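Local coordinates for DNA protection during starvation protein (Mycobacterium smegmatis, PDB 2YW6) that probably protects DNA from oxidative damage by oxidising Fe(2+) with hydrogen peroxide and storing the iron as a mineral inside a hollow twelve-subunit shell, at residues D66-R71 / I139-E144; A18-K23 / R121-K126. All blocks are in the same frame, centred on the assembly; numbering follows the deposited sequence.

Contact 1: D66-R71 / I139-E144; sequences DEVAER and IAHAGE
Inside the four-helix bundle of this ferritin-like subunit, a histidine-carboxylate hydrogen bond joins His141 of helix 132-155 to Glu67 of helix 47-75. The two helices run antiparallel here with their backbones well separated: the nearest CA atoms, Val68 CA and His141 CA, are 10.1 Å apart, and side chains span the distance. Both partners reach out from their helices to about the same extent, the Glu67 chain extended beyond CG. In His141, CG lies opposite the carbonyl carbon and beside the backbone N, which sends the imidazole across toward helix 47-75. His141 NE2 donates to Glu67 OE1 over 2.9 Å, and the N-H...O angle of 171° makes the bond nearly straight. The acceptor lies almost in the ring plane, but it is approached less regularly from its own side: the hydrogen arrives on the anti side of OE1, 29° out of the carboxylate plane. The ring and carboxylate planes are 47° apart.

Next to this bond, Val68 CG2 meets the same ring edge, 3.8 Å from His141 CE1. Beyond the pair, His141 ND1 is hydrogen-bonded to Tyr28 OH and the ring stacks on Tyr64. Both nitrogens therefore have partners, which should restrict rotation of the imidazole in this largely buried setting. Val68 also packs against Leu21 and Leu25 of helix 12-41. On the same turns of helix 47-75, Asp66 and Glu70 meet a second subunit instead: Asp66 forms a salt bridge with its Lys36, and Glu70 packs on its His39. By similarity these two acids are iron ligands, consistent with the intersubunit ferroxidase site characteristic of Dps proteins.

Contact 2: A18-K23 / R121-K126; sequences ADLLQK and RKSIEK
Ser123 OG, on helix 102-127, is held by two weak or long interactions: a weak hydrogen bond to Asp119 O one turn back in its own helix, and a water 3.3 Å from OG. The same water makes a weak hydrogen bond to Leu20 O of helix 12-41, at 3.4 Å, and so links the two helices where no direct hydrogen bond crosses between the segments. The hydroxyl reaches this position with OG beside the backbone N (chi1 -63°).

The remainder is van der Waals packing round the forked end of Leu20. Its CD2 methyl lies 3.9 Å from Ser123 OG, while CD1 lies 3.9 Å from Lys126 CB, so the two branches touch residues three positions apart on the facing helix. Lys126 contributes only the base of its side chain, which crosses Leu20 at about a right angle before its amino end leads away. The backbones are close, with Leu20 CA and Ser123 CA 6.7 Å apart. The CA traces of 18-23 and 121-126 run in roughly opposite directions, so helices 12-41 and 102-127 are antiparallel neighbours in the bundle, with Leu21 turned onto helix 47-75 and Ile124 onto helix 132-155.

In the fold
Contact 1 and contact 2 each pair two antiparallel helices, and together their segments sample all four long helices of the bundle, alternating along the chain. Their centres are 11 Å apart, and they meet on two fronts. Arg71 CG lies 3.5 Å from Leu21 CD1, joining helices 47-75 and 12-41, while Ile139 CA lies 3.7 Å from Ile124 CD1, joining helices 132-155 and 102-127. Only contact 1 holds residues of the iron site assigned by similarity, Asp66 and Glu70; contact 2 lies away from it. Both also border the same neighbouring subunit, not the one that meets Asp66: Ile139 packs on Asp136 and Ile124 on Leu132 of that subunit.

Contact 1: D66-R71 / I139-E144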
loop_
_atom_site.group_PDB
_atom_site.type_symbol
_atom_site.label_atom_id
_atom_site.label_comp_id
_atom_site.label_asym_id
_atom_site.label_seq_id
_atom_site.Cartn_x
_atom_site.Cartn_y
_atom_site.Cartn_z
ATOM N N ASP B 66 -4.550 19.782 -16.808
ATOM C CA ASP B 66 -5.852 19.611 -16.177
ATOM C C ASP B 66 -6.175 20.810 -15.300
ATOM O O ASP B 66 -7.269 21.361 -15.392
ATOM C CB ASP B 66 -5.889 18.328 -15.356
ATOM C CG ASP B 66 -6.065 17.107 -16.217
ATOM O OD1 ASP B 66 -6.147 15.984 -15.673
ATOM O OD2 ASP B 66 -6.121 17.269 -17.450
ATOM N N GLU B 67 -5.216 21.199 -14.456
ATOM C CA GLU B 67 -5.354 22.350 -13.553
ATOM C C GLU B 67 -5.678 23.613 -14.357
ATOM O O GLU B 67 -6.718 24.241 -14.164
ATOM C CB GLU B 67 -4.051 22.546 -12.759
ATOM C CG GLU B 67 -3.927 21.621 -11.556
ATOM C CD GLU B 67 -2.491 21.342 -11.112
ATOM O OE1 GLU B 67 -1.645 22.262 -11.105
ATOM O OE2 GLU B 67 -2.216 20.181 -10.749
ATOM N N VAL B 68 -4.783 23.973 -15.271
ATOM C CA VAL B 68 -4.997 25.142 -16.098
ATOM C C VAL B 68 -6.363 25.086 -16.791
ATOM O O VAL B 68 -7.097 26.074 -16.794
ATOM C CB VAL B 68 -3.867 25.279 -17.138
ATOM C CG1 VAL B 68 -4.183 26.361 -18.132
ATOM C CG2 VAL B 68 -2.576 25.634 -16.426
ATOM N N ALA B 69 -6.713 23.928 -17.353
ATOM C CA ALA B 69 -7.989 23.782 -18.038
ATOM C C ALA B 69 -9.162 23.949 -17.085
ATOM O O ALA B 69 -10.108 24.675 -17.376
ATOM C CB ALA B 69 -8.068 22.434 -18.733
ATOM N N GLU B 70 -9.119 23.284 -15.943
ATOM C CA GLU B 70 -10.224 23.427 -15.015
ATOM C C GLU B 70 -10.336 24.859 -14.460
ATOM O O GLU B 70 -11.403 25.273 -14.004
ATOM C CB GLU B 70 -10.097 22.397 -13.896
ATOM C CG GLU B 70 -9.982 20.985 -14.453
ATOM C CD GLU B 70 -10.510 19.916 -13.520
ATOM O OE1 GLU B 70 -10.515 20.135 -12.285
ATOM O OE2 GLU B 70 -10.907 18.843 -14.028
ATOM N N ARG B 71 -9.243 25.615 -14.526
ATOM C CA ARG B 71 -9.245 26.988 -14.035
ATOM C C ARG B 71 -9.915 27.889 -15.082
ATOM O O ARG B 71 -10.598 28.854 -14.742
ATOM C CB ARG B 71 -7.807 27.450 -13.744
ATOM C CG ARG B 71 -7.685 28.839 -13.109
ATOM C CD ARG B 71 -8.493 28.941 -11.813
ATOM N NE ARG B 71 -8.395 30.262 -11.189
ATOM C CZ ARG B 71 -9.138 30.666 -10.161
ATOM N NH1 ARG B 71 -10.038 29.859 -9.618
ATOM N NH2 ARG B 71 -8.982 31.884 -9.667
ATOM N N ILE B 139 2.894 30.083 -10.676
ATOM C CA ILE B 139 4.131 30.143 -9.907
ATOM C C ILE B 139 4.538 28.745 -9.441
ATOM O O ILE B 139 5.724 28.441 -9.346
ATOM C CB ILE B 139 3.993 31.057 -8.662
ATOM C CG1 ILE B 139 3.710 32.499 -9.108
ATOM C CG2 ILE B 139 5.259 30.968 -7.805
ATOM C CD1 ILE B 139 3.552 33.491 -7.978
ATOM N N ALA B 140 3.557 27.893 -9.154
ATOM C CA ALA B 140 3.854 26.535 -8.700
ATOM C C ALA B 140 4.423 25.697 -9.833
ATOM O O ALA B 140 5.311 24.871 -9.628
ATOM C CB ALA B 140 2.602 25.869 -8.135
ATOM N N HIS B 141 3.903 25.920 -11.030
ATOM C CA HIS B 141 4.339 25.202 -12.222
ATOM C C HIS B 141 5.750 25.587 -12.650
ATOM O O HIS B 141 6.534 24.736 -13.112
ATOM C CB HIS B 141 3.391 25.503 -13.379
ATOM C CG HIS B 141 2.006 24.986 -13.180
ATOM N ND1 HIS B 141 1.018 25.133 -14.128
ATOM C CD2 HIS B 141 1.451 24.273 -12.173
ATOM C CE1 HIS B 141 -0.081 24.529 -13.718
ATOM N NE2 HIS B 141 0.158 23.998 -12.532
ATOM N N ALA B 142 6.049 26.877 -12.517
ATOM C CA ALA B 142 7.335 27.423 -12.899
ATOM C C ALA B 142 8.465 26.751 -12.140
ATOM O O ALA B 142 9.546 26.551 -12.689
ATOM C CB ALA B 142 7.343 28.920 -12.653
ATOM N N GLY B 143 8.214 26.400 -10.881
ATOM C CA GLY B 143 9.233 25.737 -10.082
ATOM C C GLY B 143 9.692 24.426 -10.704
ATOM O O GLY B 143 10.894 24.167 -10.821
ATOM N N GLU B 144 8.734 23.597 -11.109
ATOM C CA GLU B 144 9.048 22.313 -11.722
ATOM C C GLU B 144 9.549 22.486 -13.151
ATOM O O GLU B 144 10.512 21.838 -13.546
ATOM C CB GLU B 144 7.824 21.404 -11.677
ATOM C CG GLU B 144 7.433 21.028 -10.259
ATOM C CD GLU B 144 8.482 20.157 -9.581
ATOM O OE1 GLU B 144 8.386 19.928 -8.359
ATOM O OE2 GLU B 144 9.404 19.692 -10.275
#

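Contact 2: A18-K23 / R121-K126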
loop_
_atom_site.group_PDB
_atom_site.type_symbol
_atom_site.label_atom_id
_atom_site.label_comp_id
_atom_site.label_asym_id
_atom_site.label_seq_id
_atom_site.Cartn_x
_atom_site.Cartn_y
_atom_site.Cartn_z
ATOM N N ALA B 18 -8.512 34.292 -18.369
ATOM C CA ALA B 18 -8.921 33.064 -19.043
ATOM C C ALA B 18 -8.156 32.886 -20.354
ATOM O O ALA B 18 -7.788 31.765 -20.716
ATOM C CB ALA B 18 -10.447 33.072 -19.294
ATOM N N ASP B 19 -7.905 33.985 -21.056
ATOM C CA ASP B 19 -7.160 33.926 -22.308
ATOM C C ASP B 19 -5.701 33.557 -22.049
ATOM O O ASP B 19 -5.141 32.690 -22.728
ATOM C CB ASP B 19 -7.248 35.263 -23.034
ATOM C CG ASP B 19 -8.640 35.546 -23.535
ATOM O OD1 ASP B 19 -8.841 36.577 -24.199
ATOM O OD2 ASP B 19 -9.541 34.727 -23.262
ATOM N N LEU B 20 -5.092 34.219 -21.066
ATOM C CA LEU B 20 -3.711 33.938 -20.703
ATOM C C LEU B 20 -3.551 32.455 -20.424
ATOM O O LEU B 20 -2.576 31.839 -20.859
ATOM C CB LEU B 20 -3.317 34.699 -19.445
ATOM C CG LEU B 20 -2.738 36.099 -19.557
ATOM C CD1 LEU B 20 -2.325 36.570 -18.161
ATOM C CD2 LEU B 20 -1.543 36.083 -20.473
ATOM N N LEU B 21 -4.507 31.885 -19.687
ATOM C CA LEU B 21 -4.444 30.467 -19.343
ATOM C C LEU B 21 -4.572 29.545 -20.556
ATOM O O LEU B 21 -3.895 28.518 -20.628
ATOM C CB LEU B 21 -5.501 30.111 -18.297
ATOM C CG LEU B 21 -5.249 30.702 -16.909
ATOM C CD1 LEU B 21 -6.417 30.354 -15.997
ATOM C CD2 LEU B 21 -3.927 30.167 -16.342
ATOM N N GLN B 22 -5.426 29.910 -21.504
ATOM C CA GLN B 22 -5.594 29.094 -22.699
ATOM C C GLN B 22 -4.251 28.941 -23.406
ATOM O O GLN B 22 -3.914 27.856 -23.889
ATOM C CB GLN B 22 -6.601 29.732 -23.649
ATOM C CG GLN B 22 -6.781 28.957 -24.930
ATOM C CD GLN B 22 -7.335 27.570 -24.679
ATOM O OE1 GLN B 22 -8.405 27.424 -24.085
ATOM N NE2 GLN B 22 -6.614 26.545 -25.130
ATOM N N LYS B 23 -3.502 30.036 -23.489
ATOM C CA LYS B 23 -2.179 30.007 -24.107
ATOM C C LYS B 23 -1.365 28.948 -23.370
ATOM O O LYS B 23 -0.746 28.080 -23.981
ATOM C CB LYS B 23 -1.463 31.361 -23.952
ATOM C CG LYS B 23 -1.683 32.362 -25.065
ATOM C CD LYS B 23 -3.086 32.899 -25.056
ATOM C CE LYS B 23 -3.240 34.024 -26.065
ATOM N NZ LYS B 23 -4.546 34.728 -25.897
ATOM N N ARG B 121 6.861 33.148 -17.057
ATOM C CA ARG B 121 7.245 34.300 -16.253
ATOM C C ARG B 121 6.382 35.519 -16.591
ATOM O O ARG B 121 5.883 36.200 -15.691
ATOM C CB ARG B 121 8.717 34.630 -16.478
ATOM C CG ARG B 121 9.664 33.596 -15.922
ATOM C CD ARG B 121 9.684 33.630 -14.410
ATOM N NE ARG B 121 10.755 32.796 -13.881
ATOM C CZ ARG B 121 11.226 32.907 -12.649
ATOM N NH1 ARG B 121 10.703 33.817 -11.845
ATOM N NH2 ARG B 121 12.211 32.130 -12.227
ATOM N N LYS B 122 6.199 35.783 -17.884
ATOM C CA LYS B 122 5.388 36.922 -18.328
ATOM C C LYS B 122 3.978 36.848 -17.739
ATOM O O LYS B 122 3.503 37.802 -17.126
ATOM C CB LYS B 122 5.275 36.949 -19.855
ATOM C CG LYS B 122 6.588 37.033 -20.615
ATOM C CD LYS B 122 6.319 36.989 -22.121
ATOM C CE LYS B 122 7.602 36.904 -22.948
ATOM N NZ LYS B 122 7.319 36.692 -24.400
ATOM N N SER B 123 3.324 35.704 -17.930
ATOM C CA SER B 123 1.972 35.490 -17.425
ATOM C C SER B 123 1.887 35.700 -15.933
ATOM O O SER B 123 0.928 36.333 -15.451
ATOM C CB SER B 123 1.479 34.083 -17.795
ATOM O OG SER B 123 1.383 33.905 -19.191
ATOM N N ILE B 124 2.857 35.182 -15.185
ATOM C CA ILE B 124 2.857 35.371 -13.746
ATOM C C ILE B 124 2.887 36.872 -13.466
ATOM O O ILE B 124 2.160 37.376 -12.603
ATOM C CB ILE B 124 4.069 34.652 -13.089
ATOM C CG1 ILE B 124 3.793 33.161 -12.960
ATOM C CG2 ILE B 124 4.431 35.341 -11.764
ATOM C CD1 ILE B 124 5.007 32.261 -12.769
ATOM N N GLU B 125 3.730 37.572 -14.217
ATOM C CA GLU B 125 3.874 39.010 -14.163
ATOM C C GLU B 125 2.543 39.715 -14.536
ATOM O O GLU B 125 2.124 40.640 -13.866
ATOM C CB GLU B 125 5.020 39.417 -15.116
ATOM C CG GLU B 125 5.471 40.866 -15.072
ATOM C CD GLU B 125 6.666 41.119 -16.061
ATOM O OE1 GLU B 125 6.684 40.468 -17.155
ATOM O OE2 GLU B 125 7.576 41.944 -15.757
ATOM N N LYS B 126 1.867 39.230 -15.573
ATOM C CA LYS B 126 0.612 39.803 -16.056
ATOM C C LYS B 126 -0.585 39.495 -15.153
ATOM O O LYS B 126 -1.557 40.251 -15.145
ATOM C CB LYS B 126 0.332 39.299 -17.468
ATOM C CG LYS B 126 0.230 40.391 -18.485
ATOM C CD LYS B 126 0.936 40.077 -19.804
ATOM C CE LYS B 126 1.356 41.381 -20.511
ATOM N NZ LYS B 126 0.675 42.624 -20.004
HETATM O O HOH W 1 0.747 31.595 -21.405
#